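Local coordinates for protein NAGD (Escherichia coli, PDB 2C4N) that probably removes phosphate from a broad range of nucleotides and other phosphate esters, as a magnesium-dependent phosphatase of the HAD superfamily, at residues L79-V90 and F104-I115. Sequence-based numbering, arbitrary orientation.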
ATOM      1  N   LEU A  79     -18.113   8.644  20.228  1.00 21.29           N
ATOM      2  CA  LEU A  79     -19.261   9.238  19.551  1.00 23.50           C
ATOM      3  C   LEU A  79     -20.161  10.088  20.448  1.00 26.50           C
ATOM      4  O   LEU A  79     -20.845  10.999  19.971  1.00 23.48           O
ATOM      5  CB  LEU A  79     -20.074   8.129  18.882  1.00 21.60           C
ATOM      6  CG  LEU A  79     -19.297   7.406  17.772  1.00 22.83           C
ATOM      7  CD1 LEU A  79     -20.063   6.193  17.282  1.00 22.71           C
ATOM      8  CD2 LEU A  79     -19.042   8.378  16.637  1.00 22.88           C
ATOM      9  N   ARG A  80     -20.170   9.782  21.739  1.00 30.76           N
ATOM     10  CA  ARG A  80     -20.974  10.538  22.691  1.00 36.56           C
ATOM     11  C   ARG A  80     -20.621  12.011  22.602  1.00 39.84           C
ATOM     12  O   ARG A  80     -21.497  12.871  22.612  1.00 40.67           O
ATOM     13  CB  ARG A  80     -20.707  10.066  24.121  1.00 44.01           C
ATOM     14  CG  ARG A  80     -21.698   9.068  24.667  1.00 45.80           C
ATOM     15  CD  ARG A  80     -21.512   8.906  26.172  1.00 48.41           C
ATOM     16  NE  ARG A  80     -22.410   7.895  26.716  1.00 50.37           N
ATOM     17  CZ  ARG A  80     -22.178   6.588  26.686  1.00 50.63           C
ATOM     18  NH1 ARG A  80     -21.062   6.117  26.146  1.00 49.38           N
ATOM     19  NH2 ARG A  80     -23.076   5.754  27.188  1.00 52.65           N
ATOM     20  N   ARG A  81     -19.323  12.286  22.509  1.00 55.86           N
ATOM     21  CA  ARG A  81     -18.820  13.652  22.450  1.00 60.37           C
ATOM     22  C   ARG A  81     -18.910  14.273  21.063  1.00 61.37           C
ATOM     23  O   ARG A  81     -18.377  15.357  20.835  1.00 61.08           O
ATOM     24  CB  ARG A  81     -17.357  13.699  22.910  1.00 62.71           C
ATOM     25  CG  ARG A  81     -16.854  12.452  23.642  1.00 70.65           C
ATOM     26  CD  ARG A  81     -16.365  12.791  25.050  1.00 79.46           C
ATOM     27  NE  ARG A  81     -15.377  11.839  25.562  1.00 88.59           N
ATOM     28  CZ  ARG A  81     -14.093  11.830  25.213  1.00 93.52           C
ATOM     29  NH1 ARG A  81     -13.635  12.723  24.347  1.00 96.63           N
ATOM     30  NH2 ARG A  81     -13.262  10.939  25.739  1.00 97.21           N
ATOM     31  N   GLN A  82     -19.575  13.596  20.135  1.00 43.80           N
ATOM     32  CA  GLN A  82     -19.680  14.126  18.783  1.00 43.35           C
ATOM     33  C   GLN A  82     -21.050  14.701  18.465  1.00 42.77           C
ATOM     34  O   GLN A  82     -22.053  14.329  19.068  1.00 40.89           O
ATOM     35  CB  GLN A  82     -19.355  13.044  17.748  1.00 49.39           C
ATOM     36  CG  GLN A  82     -18.017  12.335  17.933  1.00 49.37           C
ATOM     37  CD  GLN A  82     -16.843  13.282  18.073  1.00 49.07           C
ATOM     38  OE1 GLN A  82     -16.734  14.267  17.347  1.00 49.02           O
ATOM     39  NE2 GLN A  82     -15.945  12.976  19.005  1.00 49.49           N
ATOM     40  N   GLU A  83     -21.068  15.624  17.511  1.00 44.31           N
ATOM     41  CA  GLU A  83     -22.298  16.248  17.055  1.00 42.24           C
ATOM     42  C   GLU A  83     -22.854  15.269  16.031  1.00 39.33           C
ATOM     43  O   GLU A  83     -22.092  14.657  15.284  1.00 39.14           O
ATOM     44  CB  GLU A  83     -21.980  17.590  16.402  1.00 63.71           C
ATOM     45  CG  GLU A  83     -23.058  18.134  15.491  1.00 70.03           C
ATOM     46  CD  GLU A  83     -22.668  19.469  14.901  1.00 73.51           C
ATOM     47  OE1 GLU A  83     -22.481  20.426  15.684  1.00 75.10           O
ATOM     48  OE2 GLU A  83     -22.540  19.563  13.661  1.00 74.67           O
ATOM     49  N   GLY A  84     -24.172  15.123  15.992  1.00 40.40           N
ATOM     50  CA  GLY A  84     -24.770  14.190  15.060  1.00 35.51           C
ATOM     51  C   GLY A  84     -25.026  12.912  15.831  1.00 33.50           C
ATOM     52  O   GLY A  84     -24.146  12.429  16.544  1.00 33.76           O
ATOM     53  N   LYS A  85     -26.229  12.367  15.712  1.00 25.49           N
ATOM     54  CA  LYS A  85     -26.563  11.148  16.430  1.00 23.43           C
ATOM     55  C   LYS A  85     -27.273  10.128  15.558  1.00 19.63           C
ATOM     56  O   LYS A  85     -28.096   9.356  16.038  1.00 18.35           O
ATOM     57  CB  LYS A  85     -27.419  11.479  17.656  1.00 43.88           C
ATOM     58  CG  LYS A  85     -26.649  12.158  18.780  1.00 46.02           C
ATOM     59  CD  LYS A  85     -25.502  11.271  19.245  1.00 49.33           C
ATOM     60  CE  LYS A  85     -24.659  11.933  20.325  1.00 50.81           C
ATOM     61  NZ  LYS A  85     -24.920  11.388  21.688  1.00 50.71           N
ATOM     62  N   LYS A  86     -26.960  10.148  14.268  1.00 20.59           N
ATOM     63  CA  LYS A  86     -27.539   9.207  13.317  1.00 18.83           C
ATOM     64  C   LYS A  86     -26.403   8.410  12.704  1.00 17.51           C
ATOM     65  O   LYS A  86     -25.437   8.985  12.205  1.00 15.41           O
ATOM     66  CB  LYS A  86     -28.307   9.941  12.217  1.00 29.12           C
ATOM     67  CG  LYS A  86     -29.677  10.437  12.638  1.00 34.01           C
ATOM     68  CD  LYS A  86     -30.473  10.919  11.435  1.00 38.49           C
ATOM     69  CE  LYS A  86     -31.924  11.206  11.804  1.00 42.30           C
ATOM     70  NZ  LYS A  86     -32.045  12.292  12.816  1.00 44.98           N
ATOM     71  N   ALA A  87     -26.512   7.088  12.739  1.00 18.88           N
ATOM     72  CA  ALA A  87     -25.454   6.260  12.193  1.00 19.85           C
ATOM     73  C   ALA A  87     -25.935   4.996  11.507  1.00 18.57           C
ATOM     74  O   ALA A  87     -26.929   4.390  11.910  1.00 17.82           O
ATOM     75  CB  ALA A  87     -24.475   5.884  13.305  1.00 17.15           C
ATOM     76  N   TYR A  88     -25.233   4.617  10.448  1.00 16.27           N
ATOM     77  CA  TYR A  88     -25.533   3.375   9.764  1.00 16.72           C
ATOM     78  C   TYR A  88     -24.482   2.459  10.381  1.00 17.02           C
ATOM     79  O   TYR A  88     -23.280   2.730  10.288  1.00 16.43           O
ATOM     80  CB  TYR A  88     -25.324   3.487   8.253  1.00 17.11           C
ATOM     81  CG  TYR A  88     -25.458   2.150   7.570  1.00 17.34           C
ATOM     82  CD1 TYR A  88     -24.344   1.503   7.034  1.00 19.04           C
ATOM     83  CD2 TYR A  88     -26.687   1.493   7.523  1.00 18.87           C
ATOM     84  CE1 TYR A  88     -24.450   0.233   6.475  1.00 18.66           C
ATOM     85  CE2 TYR A  88     -26.804   0.221   6.968  1.00 20.40           C
ATOM     86  CZ  TYR A  88     -25.681  -0.404   6.446  1.00 19.82           C
ATOM     87  OH  TYR A  88     -25.789  -1.671   5.916  1.00 22.03           O
ATOM     88  N   VAL A  89     -24.930   1.390  11.027  1.00 17.56           N
ATOM     89  CA  VAL A  89     -24.008   0.492  11.693  1.00 17.36           C
ATOM     90  C   VAL A  89     -23.881  -0.881  11.062  1.00 17.81           C
ATOM     91  O   VAL A  89     -24.873  -1.528  10.726  1.00 17.93           O
ATOM     92  CB  VAL A  89     -24.399   0.311  13.184  1.00 18.88           C
ATOM     93  CG1 VAL A  89     -23.406  -0.605  13.887  1.00 20.18           C
ATOM     94  CG2 VAL A  89     -24.449   1.671  13.873  1.00 18.96           C
ATOM     95  N   VAL A  90     -22.636  -1.301  10.883  1.00 15.89           N
ATOM     96  CA  VAL A  90     -22.326  -2.617  10.349  1.00 15.57           C
ATOM     97  C   VAL A  90     -21.773  -3.332  11.572  1.00 16.47           C
ATOM     98  O   VAL A  90     -20.584  -3.272  11.861  1.00 15.17           O
ATOM     99  CB  VAL A  90     -21.241  -2.553   9.250  1.00 20.20           C
ATOM    100  CG1 VAL A  90     -20.865  -3.962   8.803  1.00 19.28           C
ATOM    101  CG2 VAL A  90     -21.751  -1.745   8.059  1.00 18.59           C
ATOM    102  N   PHE A 104     -27.902   7.404  20.166  1.00 20.10           N
ATOM    103  CA  PHE A 104     -27.951   7.286  18.716  1.00 19.64           C
ATOM    104  C   PHE A 104     -29.207   6.686  18.121  1.00 18.19           C
ATOM    105  O   PHE A 104     -29.918   5.906  18.754  1.00 18.86           O
ATOM    106  CB  PHE A 104     -26.772   6.456  18.201  1.00 21.86           C
ATOM    107  CG  PHE A 104     -25.541   7.258  17.931  1.00 23.85           C
ATOM    108  CD1 PHE A 104     -24.714   7.670  18.970  1.00 23.07           C
ATOM    109  CD2 PHE A 104     -25.225   7.636  16.627  1.00 25.02           C
ATOM    110  CE1 PHE A 104     -23.579   8.445  18.714  1.00 23.42           C
ATOM    111  CE2 PHE A 104     -24.094   8.412  16.358  1.00 25.32           C
ATOM    112  CZ  PHE A 104     -23.273   8.821  17.403  1.00 23.19           C
ATOM    113  N   THR A 105     -29.454   7.070  16.876  1.00 20.15           N
ATOM    114  CA  THR A 105     -30.548   6.541  16.086  1.00 20.15           C
ATOM    115  C   THR A 105     -29.775   5.761  15.028  1.00 20.45           C
ATOM    116  O   THR A 105     -28.841   6.292  14.424  1.00 20.88           O
ATOM    117  CB  THR A 105     -31.369   7.661  15.404  1.00 19.30           C
ATOM    118  OG1 THR A 105     -32.205   8.309  16.372  1.00 19.48           O
ATOM    119  CG2 THR A 105     -32.241   7.083  14.286  1.00 19.63           C
ATOM    120  N   ILE A 106     -30.128   4.500  14.833  1.00 22.00           N
ATOM    121  CA  ILE A 106     -29.436   3.689  13.845  1.00 23.81           C
ATOM    122  C   ILE A 106     -30.332   3.660  12.620  1.00 24.32           C
ATOM    123  O   ILE A 106     -31.468   3.194  12.685  1.00 25.72           O
ATOM    124  CB  ILE A 106     -29.162   2.277  14.406  1.00 22.75           C
ATOM    125  CG1 ILE A 106     -28.237   2.403  15.623  1.00 23.21           C
ATOM    126  CG2 ILE A 106     -28.533   1.385  13.342  1.00 22.71           C
ATOM    127  CD1 ILE A 106     -27.780   1.088  16.218  1.00 29.28           C
ATOM    128  N   THR A 107     -29.820   4.173  11.506  1.00 23.95           N
ATOM    129  CA  THR A 107     -30.614   4.280  10.289  1.00 24.50           C
ATOM    130  C   THR A 107     -29.794   4.233   9.011  1.00 25.57           C
ATOM    131  O   THR A 107     -28.591   4.508   9.019  1.00 24.48           O
ATOM    132  CB  THR A 107     -31.380   5.620  10.290  1.00 30.25           C
ATOM    133  OG1 THR A 107     -32.068   5.798   9.046  1.00 30.88           O
ATOM    134  CG2 THR A 107     -30.403   6.779  10.481  1.00 29.36           C
ATOM    135  N   ASP A 108     -30.454   3.884   7.911  1.00 24.46           N
ATOM    136  CA  ASP A 108     -29.792   3.856   6.618  1.00 27.03           C
ATOM    137  C   ASP A 108     -30.355   5.017   5.795  1.00 28.62           C
ATOM    138  O   ASP A 108     -30.326   5.011   4.562  1.00 29.24           O
ATOM    139  CB  ASP A 108     -30.004   2.510   5.914  1.00 28.26           C
ATOM    140  CG  ASP A 108     -31.454   2.221   5.615  1.00 29.21           C
ATOM    141  OD1 ASP A 108     -32.329   3.020   6.011  1.00 28.16           O
ATOM    142  OD2 ASP A 108     -31.719   1.178   4.983  1.00 30.91           O
ATOM    143  N   VAL A 109     -30.871   6.016   6.511  1.00 30.95           N
ATOM    144  CA  VAL A 109     -31.420   7.227   5.905  1.00 32.29           C
ATOM    145  C   VAL A 109     -30.644   8.433   6.429  1.00 31.95           C
ATOM    146  O   VAL A 109     -30.719   8.764   7.612  1.00 32.52           O
ATOM    147  CB  VAL A 109     -32.913   7.420   6.256  1.00 33.99           C
ATOM    148  CG1 VAL A 109     -33.434   8.699   5.614  1.00 34.75           C
ATOM    149  CG2 VAL A 109     -33.720   6.234   5.776  1.00 34.86           C
ATOM    150  N   ASN A 110     -29.894   9.078   5.543  1.00 29.73           N
ATOM    151  CA  ASN A 110     -29.100  10.250   5.901  1.00 29.39           C
ATOM    152  C   ASN A 110     -28.310  10.101   7.203  1.00 27.41           C
ATOM    153  O   ASN A 110     -28.437  10.916   8.120  1.00 25.95           O
ATOM    154  CB  ASN A 110     -29.997  11.489   5.993  1.00 62.45           C
ATOM    155  CG  ASN A 110     -30.705  11.795   4.686  1.00 67.71           C
ATOM    156  OD1 ASN A 110     -30.074  11.907   3.634  1.00 68.31           O
ATOM    157  ND2 ASN A 110     -32.023  11.934   4.747  1.00 69.25           N
ATOM    158  N   PRO A 111     -27.482   9.054   7.304  1.00 26.06           N
ATOM    159  CA  PRO A 111     -26.699   8.870   8.528  1.00 24.35           C
ATOM    160  C   PRO A 111     -25.521   9.839   8.571  1.00 22.04           C
ATOM    161  O   PRO A 111     -24.979  10.207   7.529  1.00 20.38           O
ATOM    162  CB  PRO A 111     -26.244   7.415   8.428  1.00 21.02           C
ATOM    163  CG  PRO A 111     -26.073   7.228   6.934  1.00 22.82           C
ATOM    164  CD  PRO A 111     -27.296   7.926   6.373  1.00 22.43           C
ATOM    165  N   ASP A 112     -25.134  10.255   9.775  1.00 20.67           N
ATOM    166  CA  ASP A 112     -23.997  11.156   9.943  1.00 19.25           C
ATOM    167  C   ASP A 112     -22.712  10.330   9.950  1.00 18.61           C
ATOM    168  O   ASP A 112     -21.676  10.769   9.449  1.00 18.51           O
ATOM    169  CB  ASP A 112     -24.100  11.915  11.269  1.00 23.96           C
ATOM    170  CG  ASP A 112     -25.367  12.739  11.378  1.00 27.35           C
ATOM    171  OD1 ASP A 112     -25.604  13.583  10.490  1.00 26.91           O
ATOM    172  OD2 ASP A 112     -26.120  12.548  12.357  1.00 29.25           O
ATOM    173  N   PHE A 113     -22.801   9.138  10.534  1.00 18.09           N
ATOM    174  CA  PHE A 113     -21.670   8.222  10.647  1.00 17.37           C
ATOM    175  C   PHE A 113     -21.951   6.852  10.060  1.00 17.36           C
ATOM    176  O   PHE A 113     -23.100   6.418   9.978  1.00 17.48           O
ATOM    177  CB  PHE A 113     -21.311   7.945  12.113  1.00 17.69           C
ATOM    178  CG  PHE A 113     -21.034   9.158  12.929  1.00 18.23           C
ATOM    179  CD1 PHE A 113     -22.079   9.918  13.448  1.00 17.72           C
ATOM    180  CD2 PHE A 113     -19.726   9.528  13.208  1.00 19.16           C
ATOM    181  CE1 PHE A 113     -21.821  11.029  14.237  1.00 19.91           C
ATOM    182  CE2 PHE A 113     -19.457  10.640  13.997  1.00 19.48           C
ATOM    183  CZ  PHE A 113     -20.512  11.392  14.513  1.00 17.82           C
ATOM    184  N   VAL A 114     -20.874   6.173   9.679  1.00 15.95           N
ATOM    185  CA  VAL A 114     -20.929   4.793   9.212  1.00 14.96           C
ATOM    186  C   VAL A 114     -20.006   4.166  10.251  1.00 15.87           C
ATOM    187  O   VAL A 114     -18.834   4.537  10.352  1.00 15.35           O
ATOM    188  CB  VAL A 114     -20.325   4.599   7.806  1.00 15.11           C
ATOM    189  CG1 VAL A 114     -20.055   3.109   7.559  1.00 15.69           C
ATOM    190  CG2 VAL A 114     -21.295   5.118   6.749  1.00 14.67           C
ATOM    191  N   ILE A 115     -20.539   3.250  11.050  1.00 14.27           N
ATOM    192  CA  ILE A 115     -19.755   2.620  12.097  1.00 13.51           C
ATOM    193  C   ILE A 115     -19.640   1.132  11.830  1.00 13.11           C
ATOM    194  O   ILE A 115     -20.646   0.444  11.669  1.00 14.76           O
ATOM    195  CB  ILE A 115     -20.415   2.824  13.468  1.00 16.86           C
ATOM    196  CG1 ILE A 115     -20.679   4.317  13.693  1.00 17.64           C
ATOM    197  CG2 ILE A 115     -19.526   2.251  14.557  1.00 16.38           C
ATOM    198  CD1 ILE A 115     -21.533   4.607  14.899  1.00 22.31           C
TER
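Leu79 of helix 71-80 meets three side chains of segment 104-115 with three carbons. Its CB lies 3.5 Å from CE1 of Phe104. At CG the chain forks: CD1 carries on in an extended line (chi2 172°) to meet CD1 of Ile115 tip to tip at 3.2 Å, a tight approach, while CD2 makes a CH-pi contact over a face of the Phe113 ring, 3.9 Å from the centroid. The Lys85 side chain, bent at chi2 (-59°), runs at about a right angle to that of Phe104 and lays CD over one face of its ring; Lys85 NZ bonds to Ala102 O. Phe104 CD2 also touches Ala87 CB (3.8 Å). Were Phe104 an alanine, Lys85 CD and Leu79 CB would probably lose their aromatic partner and a gap would open beside Ala87.

Strands 86-90 and 105-116 form a parallel beta-alpha-beta unit with helix 94-101, whose Leu99 touches both Leu79 and Val89. Strand 86-90 is outermost in a four-stranded parallel sheet, separate from the six-stranded one, consistent with the cap domain of a HAD phosphatase. It pairs twice with its broken partner: Ala87 N and O bond to Thr105 O and Thr107 N, whereas Tyr88 N donates to Phe113 O (2.8 Å) and Tyr88 O accepts from Ile115 N. Where the second pairing starts, Lys86 O takes two donors, Phe113 N in the carbonyl plane and Asp112 N 47° out of it. Asp112 OD2 in turn is met on its anti side by Lys86 N at 3.2 Å. The Tyr88 ring turns an edge to Thr107 O and packs against Met126 and Phe133 of helix 124-135.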